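Local coordinates for protein vibralactone Cyclase (Boreostereum vibrans, PDB 6KD0) that probably catalyses the cyclization that forms the fused bicyclic beta-lactone of vibralactone, using an alpha/beta hydrolase fold, at residues A[50-64]-A[112-124]. Numbering follows the deposited sequence.
Sequences LNKFLEPSLPSEDRY and EMDDYDLRIICDK
From Asn51 beside Tyr116, through Leu58 beside Ile120, to Tyr64 beside Asp123, segment 50-64 follows helix 115-124 in the same direction, the axes of helices 50-54 and 115-124 inclined by 31° and 10.1 Å apart at closest. The Tyr116 ring is sandwiched. The Asn51 amide stacks almost flat on one face, its CG over the ring centre, while Leu58 CD1 lies over the opposite face in a CH-pi contact, 4.0 Å from the ring centroid. Keeping CG beside its backbone N (chi1 -75°), Asn51 holds the amide over the ring. One water bridges ND2 to Glu112 O; another accepts from Tyr116 N, within bonding reach of Asn51 OD1 and Glu112 O. Beyond the tyrosine, Leu54 CG meets Ile120 CD1 at 3.9 Å, and Pro59 CG rests 3.6 Å from Arg119 O.

Arg119 carries the polar link to Tyr64, NH1 donating in the guanidinium plane to Tyr64 OH at 2.9 Å. Within its own helix, NE and NH2 grip Asp115 OD2 side-on, orienting the guanidinium; Asp115 OD1 turns to Arg81 and Tyr83 of strand 76-85. A leucine in place of Arg119 would probably leave Tyr64 OH without this donor and the Asp115 carboxylate without one of its balancing charges. Near the far end, Arg63 forms a salt bridge, NE donating to Asp123 OD1 at 2.9 Å from the syn side but tilted out of the carboxylate plane; a water joins that oxygen to Arg63 O.

Stacking and apolar contacts, bordered by one hydrogen bond, with a salt bridge at one end and waters at both, thus join the run from helix 35-54 into outermost strand 64-73 to helix 115-125.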
loop_
_atom_site.group_PDB
_atom_site.type_symbol
_atom_site.label_atom_id
_atom_site.label_comp_id
_atom_site.label_asym_id
_atom_site.label_seq_id
_atom_site.Cartn_x
_atom_site.Cartn_y
_atom_site.Cartn_z
ATOM N N LEU A 50 10.850 -12.168 7.153
ATOM C CA LEU A 50 9.717 -11.483 7.779
ATOM C C LEU A 50 8.835 -12.476 8.525
ATOM O O LEU A 50 8.464 -12.260 9.687
ATOM C CB LEU A 50 8.900 -10.753 6.710
ATOM C CG LEU A 50 8.238 -9.404 7.002
ATOM C CD1 LEU A 50 6.898 -9.278 6.255
ATOM C CD2 LEU A 50 8.097 -9.103 8.485
ATOM N N ASN A 51 8.518 -13.596 7.879
ATOM C CA ASN A 51 7.638 -14.573 8.499
ATOM C C ASN A 51 8.295 -15.207 9.706
ATOM O O ASN A 51 7.629 -15.447 10.712
ATOM C CB ASN A 51 7.229 -15.637 7.493
ATOM C CG ASN A 51 6.213 -15.119 6.528
ATOM O OD1 ASN A 51 5.767 -13.974 6.664
ATOM N ND2 ASN A 51 5.848 -15.924 5.549
ATOM N N LYS A 52 9.598 -15.489 9.626
ATOM C CA LYS A 52 10.287 -16.026 10.794
ATOM C C LYS A 52 10.194 -15.061 11.967
ATOM O O LYS A 52 9.984 -15.482 13.113
ATOM C CB LYS A 52 11.742 -16.336 10.453
ATOM C CG LYS A 52 12.578 -16.794 11.632
ATOM C CD LYS A 52 13.972 -17.200 11.144
ATOM C CE LYS A 52 14.893 -17.488 12.309
ATOM N NZ LYS A 52 16.261 -17.935 11.887
ATOM N N PHE A 53 10.317 -13.756 11.705
ATOM C CA PHE A 53 10.222 -12.810 12.819
ATOM C C PHE A 53 8.797 -12.719 13.361
ATOM O O PHE A 53 8.589 -12.570 14.576
ATOM C CB PHE A 53 10.710 -11.419 12.409
ATOM C CG PHE A 53 10.479 -10.371 13.477
ATOM C CD1 PHE A 53 11.373 -10.237 14.530
ATOM C CD2 PHE A 53 9.351 -9.556 13.455
ATOM C CE1 PHE A 53 11.159 -9.293 15.525
ATOM C CE2 PHE A 53 9.138 -8.618 14.453
ATOM C CZ PHE A 53 10.053 -8.492 15.487
ATOM N N LEU A 54 7.807 -12.769 12.480
ATOM C CA LEU A 54 6.423 -12.558 12.893
ATOM C C LEU A 54 5.781 -13.803 13.488
ATOM O O LEU A 54 4.766 -13.678 14.182
ATOM C CB LEU A 54 5.584 -12.107 11.703
ATOM C CG LEU A 54 5.074 -10.676 11.558
ATOM C CD1 LEU A 54 5.807 -9.676 12.406
ATOM C CD2 LEU A 54 5.080 -10.289 10.067
ATOM N N GLU A 55 6.339 -14.990 13.217
ATOM C CA GLU A 55 5.752 -16.256 13.661
ATOM C C GLU A 55 5.314 -16.267 15.122
ATOM O O GLU A 55 4.182 -16.700 15.391
ATOM C CB GLU A 55 6.757 -17.383 13.379
ATOM C CG GLU A 55 6.299 -18.761 13.798
ATOM C CD GLU A 55 5.373 -19.395 12.784
ATOM O OE1 GLU A 55 4.356 -19.991 13.200
ATOM O OE2 GLU A 55 5.669 -19.308 11.570
ATOM N N PRO A 56 6.116 -15.808 16.096
ATOM C CA PRO A 56 5.652 -15.835 17.496
ATOM C C PRO A 56 4.530 -14.864 17.805
ATOM O O PRO A 56 3.933 -14.983 18.875
ATOM C CB PRO A 56 6.903 -15.471 18.307
ATOM C CG PRO A 56 8.046 -15.523 17.370
ATOM C CD PRO A 56 7.516 -15.357 15.997
ATOM N N SER A 57 4.242 -13.900 16.934
ATOM C CA SER A 57 3.151 -12.962 17.129
ATOM C C SER A 57 1.865 -13.398 16.440
ATOM O O SER A 57 0.851 -12.718 16.588
ATOM C CB SER A 57 3.547 -11.573 16.626
ATOM O OG SER A 57 4.719 -11.125 17.271
ATOM N N LEU A 58 1.875 -14.500 15.699
ATOM C CA LEU A 58 0.653 -14.945 15.042
ATOM C C LEU A 58 -0.392 -15.304 16.098
ATOM O O LEU A 58 -0.043 -15.853 17.152
ATOM C CB LEU A 58 0.920 -16.157 14.154
ATOM C CG LEU A 58 1.681 -16.012 12.832
ATOM C CD1 LEU A 58 1.781 -17.372 12.156
ATOM C CD2 LEU A 58 1.024 -15.018 11.892
ATOM N N PRO A 59 -1.672 -15.016 15.858
ATOM C CA PRO A 59 -2.704 -15.495 16.778
ATOM C C PRO A 59 -2.801 -17.011 16.739
ATOM O O PRO A 59 -2.430 -17.671 15.762
ATOM C CB PRO A 59 -3.999 -14.848 16.265
ATOM C CG PRO A 59 -3.702 -14.284 14.910
ATOM C CD PRO A 59 -2.217 -14.286 14.697
ATOM N N SER A 60 -3.326 -17.558 17.838
ATOM C CA SER A 60 -3.716 -18.963 17.884
ATOM C C SER A 60 -4.575 -19.301 16.681
ATOM O O SER A 60 -5.335 -18.462 16.191
ATOM C CB SER A 60 -4.499 -19.253 19.168
ATOM O OG SER A 60 -3.889 -18.653 20.284
ATOM N N GLU A 61 -4.447 -20.535 16.201
ATOM C CA GLU A 61 -5.144 -20.936 14.987
ATOM C C GLU A 61 -6.651 -20.968 15.172
ATOM O O GLU A 61 -7.382 -20.923 14.180
ATOM C CB GLU A 61 -4.637 -22.301 14.514
ATOM C CG GLU A 61 -3.185 -22.273 14.041
ATOM C CD GLU A 61 -2.666 -23.640 13.616
ATOM O OE1 GLU A 61 -3.322 -24.661 13.943
ATOM O OE2 GLU A 61 -1.594 -23.685 12.964
ATOM N N ASP A 62 -7.135 -21.032 16.413
ATOM C CA ASP A 62 -8.572 -20.985 16.647
ATOM C C ASP A 62 -9.160 -19.596 16.434
ATOM O O ASP A 62 -10.387 -19.462 16.352
ATOM C CB ASP A 62 -8.886 -21.434 18.071
ATOM C CG ASP A 62 -8.118 -20.638 19.100
ATOM O OD1 ASP A 62 -6.896 -20.864 19.209
ATOM O OD2 ASP A 62 -8.715 -19.770 19.768
ATOM N N ARG A 63 -8.329 -18.560 16.359
ATOM C CA ARG A 63 -8.817 -17.188 16.402
ATOM C C ARG A 63 -9.034 -16.585 15.019
ATOM O O ARG A 63 -9.543 -15.461 14.916
ATOM C CB ARG A 63 -7.843 -16.324 17.205
ATOM C CG ARG A 63 -7.792 -16.694 18.698
ATOM C CD ARG A 63 -6.964 -15.700 19.491
ATOM N NE ARG A 63 -7.639 -14.415 19.640
ATOM C CZ ARG A 63 -8.501 -14.124 20.608
ATOM N NH1 ARG A 63 -8.804 -15.032 21.525
ATOM N NH2 ARG A 63 -9.065 -12.929 20.652
ATOM N N TYR A 64 -8.668 -17.294 13.959
ATOM C CA TYR A 64 -8.918 -16.798 12.613
ATOM C C TYR A 64 -8.935 -17.983 11.664
ATOM O O TYR A 64 -8.394 -19.047 11.961
ATOM C CB TYR A 64 -7.851 -15.786 12.182
ATOM C CG TYR A 64 -6.514 -16.442 11.940
ATOM C CD1 TYR A 64 -5.648 -16.687 12.997
ATOM C CD2 TYR A 64 -6.128 -16.853 10.664
ATOM C CE1 TYR A 64 -4.430 -17.306 12.788
ATOM C CE2 TYR A 64 -4.911 -17.476 10.447
ATOM C CZ TYR A 64 -4.067 -17.691 11.510
ATOM O OH TYR A 64 -2.852 -18.315 11.317
ATOM N N GLU A 112 1.569 -13.438 -0.350
ATOM C CA GLU A 112 2.522 -13.948 0.638
ATOM C C GLU A 112 3.205 -12.820 1.394
ATOM O O GLU A 112 3.434 -12.936 2.610
ATOM C CB GLU A 112 3.567 -14.829 -0.034
ATOM C CG GLU A 112 3.020 -16.146 -0.508
ATOM C CD GLU A 112 4.039 -16.922 -1.304
ATOM O OE1 GLU A 112 5.067 -17.297 -0.711
ATOM O OE2 GLU A 112 3.822 -17.128 -2.518
ATOM N N MET A 113 3.437 -11.692 0.709
ATOM C CA MET A 113 4.126 -10.551 1.302
ATOM C C MET A 113 3.520 -10.140 2.633
ATOM O O MET A 113 4.243 -9.855 3.597
ATOM C CB MET A 113 4.087 -9.375 0.342
ATOM C CG MET A 113 5.007 -9.559 -0.852
ATOM S SD MET A 113 4.652 -8.273 -2.055
ATOM C CE MET A 113 6.272 -8.026 -2.779
ATOM N N ASP A 114 2.194 -10.084 2.706
ATOM C CA ASP A 114 1.586 -9.512 3.898
ATOM C C ASP A 114 0.770 -10.548 4.637
ATOM O O ASP A 114 0.026 -10.198 5.570
ATOM C CB ASP A 114 0.742 -8.287 3.535
ATOM C CG ASP A 114 1.532 -7.280 2.721
ATOM O OD1 ASP A 114 2.446 -6.639 3.296
ATOM O OD2 ASP A 114 1.267 -7.148 1.503
ATOM N N ASP A 115 0.928 -11.821 4.268
ATOM C CA ASP A 115 0.047 -12.852 4.810
ATOM C C ASP A 115 0.055 -12.859 6.341
ATOM O O ASP A 115 -1.000 -12.741 6.984
ATOM C CB ASP A 115 0.465 -14.207 4.241
ATOM C CG ASP A 115 -0.543 -15.295 4.514
ATOM O OD1 ASP A 115 -1.688 -15.200 4.023
ATOM O OD2 ASP A 115 -0.173 -16.261 5.205
ATOM N N TYR A 116 1.236 -12.960 6.949
ATOM C CA TYR A 116 1.287 -12.984 8.410
ATOM C C TYR A 116 0.759 -11.684 8.998
ATOM O O TYR A 116 -0.036 -11.709 9.951
ATOM C CB TYR A 116 2.710 -13.264 8.898
ATOM C CG TYR A 116 3.100 -14.730 8.808
ATOM C CD1 TYR A 116 2.428 -15.603 7.952
ATOM C CD2 TYR A 116 4.147 -15.233 9.559
ATOM C CE1 TYR A 116 2.788 -16.944 7.859
ATOM C CE2 TYR A 116 4.509 -16.565 9.483
ATOM C CZ TYR A 116 3.832 -17.414 8.635
ATOM O OH TYR A 116 4.204 -18.725 8.558
ATOM N N ASP A 117 1.130 -10.539 8.407
ATOM C CA ASP A 117 0.661 -9.274 8.961
ATOM C C ASP A 117 -0.862 -9.246 8.988
ATOM O O ASP A 117 -1.463 -8.847 9.990
ATOM C CB ASP A 117 1.203 -8.098 8.149
ATOM C CG ASP A 117 2.580 -7.637 8.617
ATOM O OD1 ASP A 117 2.801 -7.564 9.838
ATOM O OD2 ASP A 117 3.447 -7.348 7.763
ATOM N N LEU A 118 -1.504 -9.745 7.922
ATOM C CA LEU A 118 -2.963 -9.673 7.864
ATOM C C LEU A 118 -3.609 -10.700 8.798
ATOM O O LEU A 118 -4.657 -10.404 9.392
ATOM C CB LEU A 118 -3.458 -9.846 6.424
ATOM C CG LEU A 118 -3.106 -8.671 5.487
ATOM C CD1 LEU A 118 -3.570 -8.928 4.057
ATOM C CD2 LEU A 118 -3.688 -7.339 5.995
ATOM N N ARG A 119 -2.987 -11.878 8.978
ATOM C CA ARG A 119 -3.469 -12.798 10.005
ATOM C C ARG A 119 -3.500 -12.086 11.344
ATOM O O ARG A 119 -4.478 -12.180 12.098
ATOM C CB ARG A 119 -2.585 -14.040 10.098
ATOM C CG ARG A 119 -2.677 -14.993 8.942
ATOM C CD ARG A 119 -1.588 -16.038 9.076
ATOM N NE ARG A 119 -1.308 -16.725 7.823
ATOM C CZ ARG A 119 -1.322 -18.046 7.677
ATOM N NH1 ARG A 119 -1.611 -18.840 8.711
ATOM N NH2 ARG A 119 -1.036 -18.572 6.508
ATOM N N ILE A 120 -2.436 -11.331 11.636
ATOM C CA ILE A 120 -2.378 -10.627 12.907
ATOM C C ILE A 120 -3.464 -9.561 12.958
ATOM O O ILE A 120 -4.254 -9.500 13.918
ATOM C CB ILE A 120 -0.967 -10.050 13.105
ATOM C CG1 ILE A 120 0.013 -11.219 13.255
ATOM C CG2 ILE A 120 -0.926 -9.095 14.292
ATOM C CD1 ILE A 120 1.441 -10.866 13.031
ATOM N N ILE A 121 -3.599 -8.790 11.870
ATOM C CA ILE A 121 -4.451 -7.607 11.903
ATOM C C ILE A 121 -5.906 -8.019 12.013
ATOM O O ILE A 121 -6.679 -7.422 12.774
ATOM C CB ILE A 121 -4.202 -6.715 10.667
ATOM C CG1 ILE A 121 -2.926 -5.884 10.858
ATOM C CG2 ILE A 121 -5.418 -5.817 10.398
ATOM C CD1 ILE A 121 -2.451 -5.173 9.611
ATOM N N CYS A 122 -6.297 -9.068 11.284
ATOM C CA CYS A 122 -7.689 -9.499 11.325
ATOM C C CYS A 122 -8.084 -9.904 12.739
ATOM O O CYS A 122 -9.196 -9.602 13.179
ATOM C CB CYS A 122 -7.934 -10.618 10.309
ATOM S SG CYS A 122 -7.832 -12.335 10.868
ATOM N N ASP A 123 -7.151 -10.491 13.497
ATOM C CA ASP A 123 -7.459 -10.830 14.886
ATOM C C ASP A 123 -7.414 -9.591 15.771
ATOM O O ASP A 123 -8.283 -9.408 16.634
ATOM C CB ASP A 123 -6.482 -11.902 15.370
ATOM C CG ASP A 123 -6.588 -12.187 16.854
ATOM O OD1 ASP A 123 -7.632 -12.719 17.281
ATOM O OD2 ASP A 123 -5.609 -11.896 17.579
ATOM N N LYS A 124 -6.440 -8.705 15.538
ATOM C CA LYS A 124 -6.267 -7.560 16.427
ATOM C C LYS A 124 -7.420 -6.583 16.286
ATOM O O LYS A 124 -7.918 -6.061 17.284
ATOM C CB LYS A 124 -4.936 -6.870 16.147
ATOM C CG LYS A 124 -4.784 -5.511 16.819
ATOM C CD LYS A 124 -3.633 -5.499 17.804
ATOM C CE LYS A 124 -3.667 -4.233 18.669
ATOM N NZ LYS A 124 -3.993 -4.562 20.087
HETATM O O HOH W 1 3.744 -12.749 5.375
HETATM O O HOH W 2 4.031 -15.615 3.429
HETATM O O HOH W 3 -9.896 -13.404 16.351
HETATM O O HOH W 4 -8.556 -10.437 19.531
#